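Local coordinates for protein gamma-glutamyl-gamma-aminobutyraldehyde dehydrogenase (PDB 4LIH) that probably oxidises aldehydes such as gamma-glutamyl-gamma-aminobutyraldehyde to the corresponding acids with NAD(P)+ as electron acceptor, at residues 184-194 and 484-494; 28-36 and 222-230. All blocks are in the same frame, centred on the assembly; numbering follows the deposited sequence.

In the fold
Both contacts belong to the region built on the mixed sheet that carries the parallel strands 157-172, 195-199 and 225-227, an arrangement consistent with the Rossmann-like cofactor-binding domain of aldehyde dehydrogenases. Their segments alternate along the chain, in the order 28-36, 184-194, 222-230 and 484-494, and their centres lie about 20 Å apart. Contact 1 packs the C-terminal half of helix 178-191 against the segment leading into strand 494-502; contact 2 adds an N-terminal hairpin beside strand 225-227. The two touch directly where Phe186 and Leu190 of the helix pack on Val224 and Phe225. Residues from near both chain ends are thereby tied to the same central alpha/beta framework.

Contact 1. Residues 184-194 and 484-494; sequences WKFGPALAAGN and DKSLHALEKYT
Lys185 and Asp484 join helix 178-191 to the segment that leads into strand 494-502. Lys185 NZ forms a salt bridge with Asp484 OD2 (2.8 Å), on its syn lone pair, and has a second partner in Thr250. The other carboxylate oxygen, OD1, makes a longer salt bridge with Lys492 NZ (3.5 Å), and a water hydrogen-bonded to OD1, Lys492 NZ, Tyr493 OH and the carbonyl of Trp184 completes this largely buried network. Asp484 also lies about 4 Å, side chain to side chain, from Glu274, the predicted active-site residue.

Two CH-pi contacts carry much of the packing. CG of Lys485 sits over the six-membered ring of Trp184, 3.9 Å from its centroid, and CD lies 3.5 Å from Trp184 CZ2; the amine beyond bonds to Asp468 O. CB of Ala189 stands 3.8 Å from the centroid of the Tyr493 ring, whose opposite face is covered by Lys492 CB. Around this ring the two pieces meet inside the alpha/beta framework typical of the family: helix 178-191 is the crossover between parallel strands 157-172 and 195-199, and Tyr493 touches Val169 on the first of them.

Among the apolar contacts, CD2 of Leu490 reaches CB of Pro188 (3.9 Å), beside which CG of Pro188 abuts the Tyr493 ring obliquely.

In the Schellman motif after helix 178-191, where Gly193 has positive phi, Asn194 N and ND2 both bond to Ala189 O. ND2 also donates to Tyr493 O across the contact (2.9 Å, 151°), while OD1 accepts from Gly167 N.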
loop_
_atom_site.group_PDB
_atom_site.type_symbol
_atom_site.label_atom_id
_atom_site.label_comp_id
_atom_site.label_asym_id
_atom_site.label_seq_id
_atom_site.Cartn_x
_atom_site.Cartn_y
_atom_site.Cartn_z
ATOM N N TRP A 184 7.266 -0.599 23.209
ATOM C CA TRP A 184 6.872 0.232 22.030
ATOM C C TRP A 184 8.099 0.689 21.217
ATOM O O TRP A 184 8.012 0.883 20.002
ATOM C CB TRP A 184 6.081 1.482 22.469
ATOM C CG TRP A 184 4.657 1.210 22.754
ATOM C CD1 TRP A 184 4.089 -0.014 22.977
ATOM C CD2 TRP A 184 3.596 2.164 22.857
ATOM N NE1 TRP A 184 2.745 0.127 23.236
ATOM C CE2 TRP A 184 2.414 1.450 23.149
ATOM C CE3 TRP A 184 3.534 3.563 22.758
ATOM C CZ2 TRP A 184 1.163 2.079 23.332
ATOM C CZ3 TRP A 184 2.275 4.194 22.902
ATOM C CH2 TRP A 184 1.122 3.440 23.206
ATOM N N LYS A 185 9.219 0.889 21.906
ATOM C CA LYS A 185 10.508 1.106 21.236
ATOM C C LYS A 185 11.145 -0.191 20.745
ATOM O O LYS A 185 11.434 -0.325 19.560
ATOM C CB LYS A 185 11.521 1.843 22.116
ATOM C CG LYS A 185 11.049 3.124 22.803
ATOM C CD LYS A 185 10.344 4.109 21.918
ATOM C CE LYS A 185 10.007 5.336 22.739
ATOM N NZ LYS A 185 9.100 6.256 22.011
ATOM N N PHE A 186 11.387 -1.157 21.624
ATOM C CA PHE A 186 12.207 -2.307 21.211
ATOM C C PHE A 186 11.481 -3.326 20.316
ATOM O O PHE A 186 12.127 -4.090 19.605
ATOM C CB PHE A 186 12.911 -2.979 22.413
ATOM C CG PHE A 186 12.004 -3.646 23.423
ATOM C CD1 PHE A 186 11.210 -4.742 23.085
ATOM C CD2 PHE A 186 12.041 -3.265 24.760
ATOM C CE1 PHE A 186 10.430 -5.356 24.038
ATOM C CE2 PHE A 186 11.264 -3.888 25.714
ATOM C CZ PHE A 186 10.467 -4.946 25.364
ATOM N N GLY A 187 10.176 -3.399 20.434
ATOM C CA GLY A 187 9.346 -4.261 19.556
ATOM C C GLY A 187 9.578 -3.972 18.093
ATOM O O GLY A 187 10.106 -4.811 17.349
ATOM N N PRO A 188 9.276 -2.744 17.669
ATOM C CA PRO A 188 9.590 -2.461 16.248
ATOM C C PRO A 188 11.093 -2.384 15.911
ATOM O O PRO A 188 11.517 -2.810 14.828
ATOM C CB PRO A 188 8.942 -1.103 16.028
ATOM C CG PRO A 188 8.733 -0.504 17.391
ATOM C CD PRO A 188 8.456 -1.684 18.292
ATOM N N ALA A 189 11.903 -1.781 16.792
ATOM C CA ALA A 189 13.330 -1.644 16.450
ATOM C C ALA A 189 13.959 -3.026 16.196
ATOM O O ALA A 189 14.729 -3.172 15.260
ATOM C CB ALA A 189 14.110 -0.882 17.523
ATOM N N LEU A 190 13.650 -4.010 17.044
ATOM C CA LEU A 190 14.288 -5.334 16.943
ATOM C C LEU A 190 13.714 -6.097 15.774
ATOM O O LEU A 190 14.404 -6.836 15.127
ATOM C CB LEU A 190 14.103 -6.154 18.215
ATOM C CG LEU A 190 14.960 -5.672 19.376
ATOM C CD1 LEU A 190 14.453 -6.295 20.653
ATOM C CD2 LEU A 190 16.463 -5.951 19.144
ATOM N N ALA A 191 12.431 -5.900 15.500
ATOM C CA ALA A 191 11.809 -6.648 14.413
ATOM C C ALA A 191 12.507 -6.280 13.118
ATOM O O ALA A 191 12.713 -7.131 12.253
ATOM C CB ALA A 191 10.338 -6.323 14.373
ATOM N N ALA A 192 12.864 -4.990 12.987
ATOM C CA ALA A 192 13.543 -4.477 11.792
ATOM C C ALA A 192 15.006 -5.018 11.642
ATOM O O ALA A 192 15.619 -4.980 10.569
ATOM C CB ALA A 192 13.483 -2.964 11.816
ATOM N N GLY A 193 15.572 -5.589 12.707
ATOM C CA GLY A 193 16.953 -6.116 12.583
ATOM C C GLY A 193 17.976 -5.273 13.324
ATOM O O GLY A 193 19.142 -5.664 13.442
ATOM N N ASN A 194 17.547 -4.170 13.915
ATOM C CA ASN A 194 18.465 -3.373 14.741
ATOM C C ASN A 194 18.958 -4.020 16.040
ATOM O O ASN A 194 18.326 -4.921 16.602
ATOM C CB ASN A 194 17.853 -2.029 15.055
ATOM C CG ASN A 194 17.402 -1.307 13.828
ATOM O OD1 ASN A 194 18.216 -0.775 13.070
ATOM N ND2 ASN A 194 16.086 -1.252 13.624
ATOM N N ASP A 484 4.781 5.922 17.498
ATOM C CA ASP A 484 4.814 4.585 18.025
ATOM C C ASP A 484 3.565 3.787 17.639
ATOM O O ASP A 484 2.529 4.377 17.255
ATOM C CB ASP A 484 4.989 4.653 19.552
ATOM C CG ASP A 484 6.424 5.049 20.007
ATOM O OD1 ASP A 484 7.391 5.166 19.223
ATOM O OD2 ASP A 484 6.587 5.255 21.245
ATOM N N LYS A 485 3.682 2.439 17.698
ATOM C CA LYS A 485 2.663 1.534 17.183
ATOM C C LYS A 485 2.497 1.677 15.641
ATOM O O LYS A 485 2.929 2.684 15.040
ATOM C CB LYS A 485 1.306 1.725 17.895
ATOM C CG LYS A 485 1.354 1.775 19.427
ATOM C CD LYS A 485 -0.011 1.460 20.063
ATOM C CE LYS A 485 -1.073 2.486 19.745
ATOM N NZ LYS A 485 -2.367 2.073 20.316
ATOM N N SER A 486 1.889 0.669 15.027
ATOM C CA SER A 486 1.566 0.589 13.607
ATOM C C SER A 486 2.830 0.389 12.826
ATOM O O SER A 486 3.938 0.507 13.379
ATOM C CB SER A 486 0.873 1.858 13.101
ATOM O OG SER A 486 1.793 2.868 12.757
ATOM N N LEU A 487 2.664 0.099 11.547
ATOM C CA LEU A 487 3.809 -0.124 10.660
ATOM C C LEU A 487 4.654 1.128 10.539
ATOM O O LEU A 487 5.847 1.031 10.301
ATOM C CB LEU A 487 3.384 -0.586 9.272
ATOM C CG LEU A 487 2.703 -1.953 9.254
ATOM C CD1 LEU A 487 2.197 -2.165 7.831
ATOM C CD2 LEU A 487 3.663 -3.030 9.649
ATOM N N HIS A 488 4.022 2.283 10.749
ATOM C CA HIS A 488 4.678 3.592 10.701
ATOM C C HIS A 488 5.749 3.728 11.776
ATOM O O HIS A 488 6.629 4.520 11.631
ATOM C CB HIS A 488 3.645 4.714 10.894
ATOM C CG HIS A 488 2.645 4.769 9.787
ATOM N ND1 HIS A 488 2.971 5.192 8.524
ATOM C CD2 HIS A 488 1.371 4.328 9.715
ATOM C CE1 HIS A 488 1.923 5.049 7.729
ATOM N NE2 HIS A 488 0.949 4.503 8.424
ATOM N N ALA A 489 5.659 2.940 12.832
ATOM C CA ALA A 489 6.711 2.915 13.876
ATOM C C ALA A 489 8.070 2.477 13.311
ATOM O O ALA A 489 9.122 2.931 13.770
ATOM C CB ALA A 489 6.285 2.030 15.037
ATOM N N LEU A 490 8.042 1.611 12.302
ATOM C CA LEU A 490 9.266 1.037 11.713
ATOM C C LEU A 490 10.109 2.059 10.940
ATOM O O LEU A 490 11.317 1.882 10.761
ATOM C CB LEU A 490 8.911 -0.132 10.788
ATOM C CG LEU A 490 8.240 -1.289 11.522
ATOM C CD1 LEU A 490 7.405 -2.136 10.586
ATOM C CD2 LEU A 490 9.272 -2.137 12.251
ATOM N N GLU A 491 9.482 3.133 10.498
ATOM C CA GLU A 491 10.180 4.180 9.747
ATOM C C GLU A 491 11.249 4.838 10.621
ATOM O O GLU A 491 12.282 5.306 10.123
ATOM C CB GLU A 491 9.188 5.223 9.200
ATOM C CG GLU A 491 7.879 4.647 8.606
ATOM C CD GLU A 491 6.830 5.714 8.212
ATOM O OE1 GLU A 491 7.075 6.912 8.412
ATOM O OE2 GLU A 491 5.729 5.377 7.702
ATOM N N LYS A 492 11.029 4.842 11.929
ATOM C CA LYS A 492 11.978 5.461 12.853
ATOM C C LYS A 492 13.279 4.685 12.977
ATOM O O LYS A 492 14.271 5.237 13.442
ATOM C CB LYS A 492 11.344 5.610 14.237
ATOM C CG LYS A 492 10.019 6.337 14.219
ATOM C CD LYS A 492 9.585 6.753 15.596
ATOM C CE LYS A 492 9.608 5.594 16.593
ATOM N NZ LYS A 492 8.838 4.438 16.099
ATOM N N TYR A 493 13.273 3.423 12.534
ATOM C CA TYR A 493 14.348 2.449 12.821
ATOM C C TYR A 493 14.916 1.833 11.540
ATOM O O TYR A 493 15.702 0.836 11.616
ATOM C CB TYR A 493 13.764 1.342 13.704
ATOM C CG TYR A 493 13.162 1.845 15.004
ATOM C CD1 TYR A 493 13.919 2.607 15.898
ATOM C CD2 TYR A 493 11.845 1.581 15.329
ATOM C CE1 TYR A 493 13.374 3.076 17.082
ATOM C CE2 TYR A 493 11.282 2.091 16.478
ATOM C CZ TYR A 493 12.050 2.815 17.367
ATOM O OH TYR A 493 11.514 3.299 18.520
ATOM N N THR A 494 14.466 2.363 10.381
ATOM C CA THR A 494 14.912 1.934 9.060
ATOM C C THR A 494 15.284 3.141 8.202
ATOM O O THR A 494 14.861 4.262 8.485
ATOM C CB THR A 494 13.824 1.115 8.299
ATOM O OG1 THR A 494 12.646 1.896 8.159
ATOM C CG2 THR A 494 13.442 -0.114 9.066
HETATM O O HOH W 1 5.345 0.664 19.003
HETATM O O HOH W 2 8.672 3.101 18.564
#

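Contact 2. Residues 28-36 and 222-230; sequences GRAFIDGAS and AGVFNVVPG
Phe31 and Val227 pair as a single antiparallel, hydrogen-bonded bridge, by which the hairpin of strands 30-32 and 35-37 is added alongside strand 225-227 of the Rossmann-like sheet, which itself pairs in parallel with strand 195-199. Phe31 N donates to Val227 O (3.0 Å) and Val227 N returns a bond to Phe31 O (2.8 Å); the short strands run 153° apart in direction. Phe31 O also receives a CA-H...O contact from Asn226.

Packing is close around these two bonds and beside them, where CB of Ala30 meets CD of Pro229 at 3.7 Å. Ile32 CD1 and Val228 CG2 make a wider contact (4.3 Å), and Val228 also touches Ala70 of helix 64-80. The Phe31 ring turns one edge to the carbonyl O of Phe225; its CG, anti to the backbone N (chi1 -162°), sends it towards helix 206-218, where it rests on Ala212 and Phe216.

Toward the hairpin turn the fit is looser and partly exposed. Asp33 OD1 lies 3.4 Å from Ala222 CB, but its charge is paired with Arg76. Gly34 N and Gly223 N do not bond to each other; both donate to one water, which in turn donates to Phe225 O. Asn226 bridges the two regimes: ND2 reaches Gly223 O and Val196 O, and OD1 accepts Asp33 N at 2.9 Å in a nearly straight bond (170° at the hydrogen).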
loop_
_atom_site.group_PDB
_atom_site.type_symbol
_atom_site.label_atom_id
_atom_site.label_comp_id
_atom_site.label_asym_id
_atom_site.label_seq_id
_atom_site.Cartn_x
_atom_site.Cartn_y
_atom_site.Cartn_z
ATOM N N GLY A 28 19.184 -6.750 39.839
ATOM C CA GLY A 28 19.525 -5.331 39.729
ATOM C C GLY A 28 20.663 -4.996 38.783
ATOM O O GLY A 28 20.918 -3.813 38.493
ATOM N N ARG A 29 21.333 -6.011 38.255
ATOM C CA ARG A 29 22.436 -5.761 37.332
ATOM C C ARG A 29 21.984 -5.292 35.931
ATOM O O ARG A 29 20.886 -5.585 35.490
ATOM C CB ARG A 29 23.307 -7.000 37.213
ATOM C CG ARG A 29 24.097 -7.289 38.515
ATOM C CD ARG A 29 24.851 -8.613 38.489
ATOM N NE ARG A 29 23.923 -9.731 38.460
ATOM C CZ ARG A 29 24.244 -11.012 38.255
ATOM N NH1 ARG A 29 25.468 -11.364 37.990
ATOM N NH2 ARG A 29 23.300 -11.937 38.256
ATOM N N ALA A 30 22.868 -4.537 35.266
ATOM C CA ALA A 30 22.780 -4.254 33.840
ATOM C C ALA A 30 22.794 -5.543 33.069
ATOM O O ALA A 30 23.344 -6.559 33.537
ATOM C CB ALA A 30 23.964 -3.418 33.395
ATOM N N PHE A 31 22.212 -5.519 31.876
ATOM C CA PHE A 31 22.307 -6.631 30.982
ATOM C C PHE A 31 22.968 -6.182 29.693
ATOM O O PHE A 31 22.353 -5.470 28.872
ATOM C CB PHE A 31 20.952 -7.249 30.636
ATOM C CG PHE A 31 21.071 -8.644 30.057
ATOM C CD1 PHE A 31 21.225 -8.854 28.678
ATOM C CD2 PHE A 31 21.020 -9.740 30.881
ATOM C CE1 PHE A 31 21.326 -10.123 28.163
ATOM C CE2 PHE A 31 21.164 -11.027 30.384
ATOM C CZ PHE A 31 21.294 -11.212 29.013
ATOM N N ILE A 32 24.212 -6.629 29.502
ATOM C CA ILE A 32 25.033 -6.106 28.443
ATOM C C ILE A 32 25.715 -7.274 27.775
ATOM O O ILE A 32 26.406 -8.043 28.456
ATOM C CB ILE A 32 26.063 -5.058 28.973
ATOM C CG1 ILE A 32 25.377 -3.817 29.539
ATOM C CG2 ILE A 32 26.979 -4.600 27.866
ATOM C CD1 ILE A 32 26.270 -2.848 30.293
ATOM N N ASP A 33 25.542 -7.374 26.454
ATOM C CA ASP A 33 26.240 -8.363 25.623
ATOM C C ASP A 33 26.051 -9.786 26.138
ATOM O O ASP A 33 27.028 -10.528 26.333
ATOM C CB ASP A 33 27.740 -8.007 25.512
ATOM C CG ASP A 33 28.440 -8.698 24.360
ATOM O OD1 ASP A 33 27.795 -9.352 23.557
ATOM O OD2 ASP A 33 29.670 -8.560 24.242
ATOM N N GLY A 34 24.788 -10.161 26.359
ATOM C CA GLY A 34 24.388 -11.524 26.754
ATOM C C GLY A 34 24.560 -11.950 28.199
ATOM O O GLY A 34 24.415 -13.144 28.513
ATOM N N ALA A 35 24.820 -11.004 29.096
ATOM C CA ALA A 35 25.070 -11.323 30.496
ATOM C C ALA A 35 24.778 -10.192 31.446
ATOM O O ALA A 35 24.964 -9.006 31.119
ATOM C CB ALA A 35 26.526 -11.749 30.650
ATOM N N SER A 36 24.343 -10.545 32.643
ATOM C CA SER A 36 24.217 -9.573 33.708
ATOM C C SER A 36 25.609 -9.053 34.100
ATOM O O SER A 36 26.578 -9.814 34.096
ATOM C CB SER A 36 23.462 -10.143 34.915
ATOM O OG SER A 36 22.174 -10.567 34.535
ATOM N N ALA A 222 23.618 -12.181 21.792
ATOM C CA ALA A 222 24.390 -11.311 22.659
ATOM C C ALA A 222 24.629 -9.994 21.945
ATOM O O ALA A 222 25.035 -9.950 20.756
ATOM C CB ALA A 222 25.716 -11.938 23.014
ATOM N N GLY A 223 24.340 -8.922 22.659
ATOM C CA GLY A 223 24.574 -7.594 22.144
ATOM C C GLY A 223 23.433 -6.944 21.384
ATOM O O GLY A 223 23.456 -5.736 21.166
ATOM N N VAL A 224 22.434 -7.725 20.997
ATOM C CA VAL A 224 21.317 -7.222 20.180
ATOM C C VAL A 224 20.274 -6.471 21.033
ATOM O O VAL A 224 19.606 -5.510 20.542
ATOM C CB VAL A 224 20.729 -8.378 19.370
ATOM C CG1 VAL A 224 19.390 -7.965 18.739
ATOM C CG2 VAL A 224 21.735 -8.845 18.315
ATOM N N PHE A 225 20.181 -6.881 22.314
ATOM C CA PHE A 225 19.314 -6.221 23.283
ATOM C C PHE A 225 20.042 -6.094 24.623
ATOM O O PHE A 225 20.356 -7.092 25.246
ATOM C CB PHE A 225 17.945 -6.900 23.417
ATOM C CG PHE A 225 16.958 -6.127 24.289
ATOM C CD1 PHE A 225 16.553 -4.827 23.981
ATOM C CD2 PHE A 225 16.457 -6.709 25.438
ATOM C CE1 PHE A 225 15.645 -4.162 24.805
ATOM C CE2 PHE A 225 15.603 -6.050 26.274
ATOM C CZ PHE A 225 15.178 -4.761 25.956
ATOM N N ASN A 226 20.393 -4.856 24.966
ATOM C CA ASN A 226 21.136 -4.492 26.179
ATOM C C ASN A 226 20.313 -3.490 26.991
ATOM O O ASN A 226 19.639 -2.615 26.422
ATOM C CB ASN A 226 22.435 -3.797 25.817
ATOM C CG ASN A 226 23.198 -4.499 24.714
ATOM O OD1 ASN A 226 23.926 -5.462 24.958
ATOM N ND2 ASN A 226 22.964 -4.070 23.470
ATOM N N VAL A 227 20.400 -3.598 28.323
ATOM C CA VAL A 227 19.703 -2.696 29.234
ATOM C C VAL A 227 20.754 -2.096 30.188
ATOM O O VAL A 227 21.562 -2.839 30.815
ATOM C CB VAL A 227 18.556 -3.420 30.001
ATOM C CG1 VAL A 227 17.957 -2.539 31.102
ATOM C CG2 VAL A 227 17.462 -3.874 29.020
ATOM N N VAL A 228 20.798 -0.768 30.216
ATOM C CA VAL A 228 21.767 0.020 30.967
ATOM C C VAL A 228 21.032 0.913 31.967
ATOM O O VAL A 228 20.677 2.056 31.652
ATOM C CB VAL A 228 22.625 0.880 30.012
ATOM C CG1 VAL A 228 23.611 1.765 30.748
ATOM C CG2 VAL A 228 23.343 -0.023 29.049
ATOM N N PRO A 229 20.818 0.391 33.182
ATOM C CA PRO A 229 20.163 1.210 34.211
ATOM C C PRO A 229 21.054 2.372 34.685
ATOM O O PRO A 229 22.284 2.307 34.524
ATOM C CB PRO A 229 19.876 0.217 35.349
ATOM C CG PRO A 229 20.405 -1.098 34.940
ATOM C CD PRO A 229 21.138 -0.967 33.643
ATOM N N GLY A 230 20.411 3.406 35.258
ATOM C CA GLY A 230 21.110 4.607 35.765
ATOM C C GLY A 230 20.237 5.842 35.661
ATOM O O GLY A 230 19.037 5.743 35.353
HETATM O O HOH W 3 22.578 -8.889 24.948
#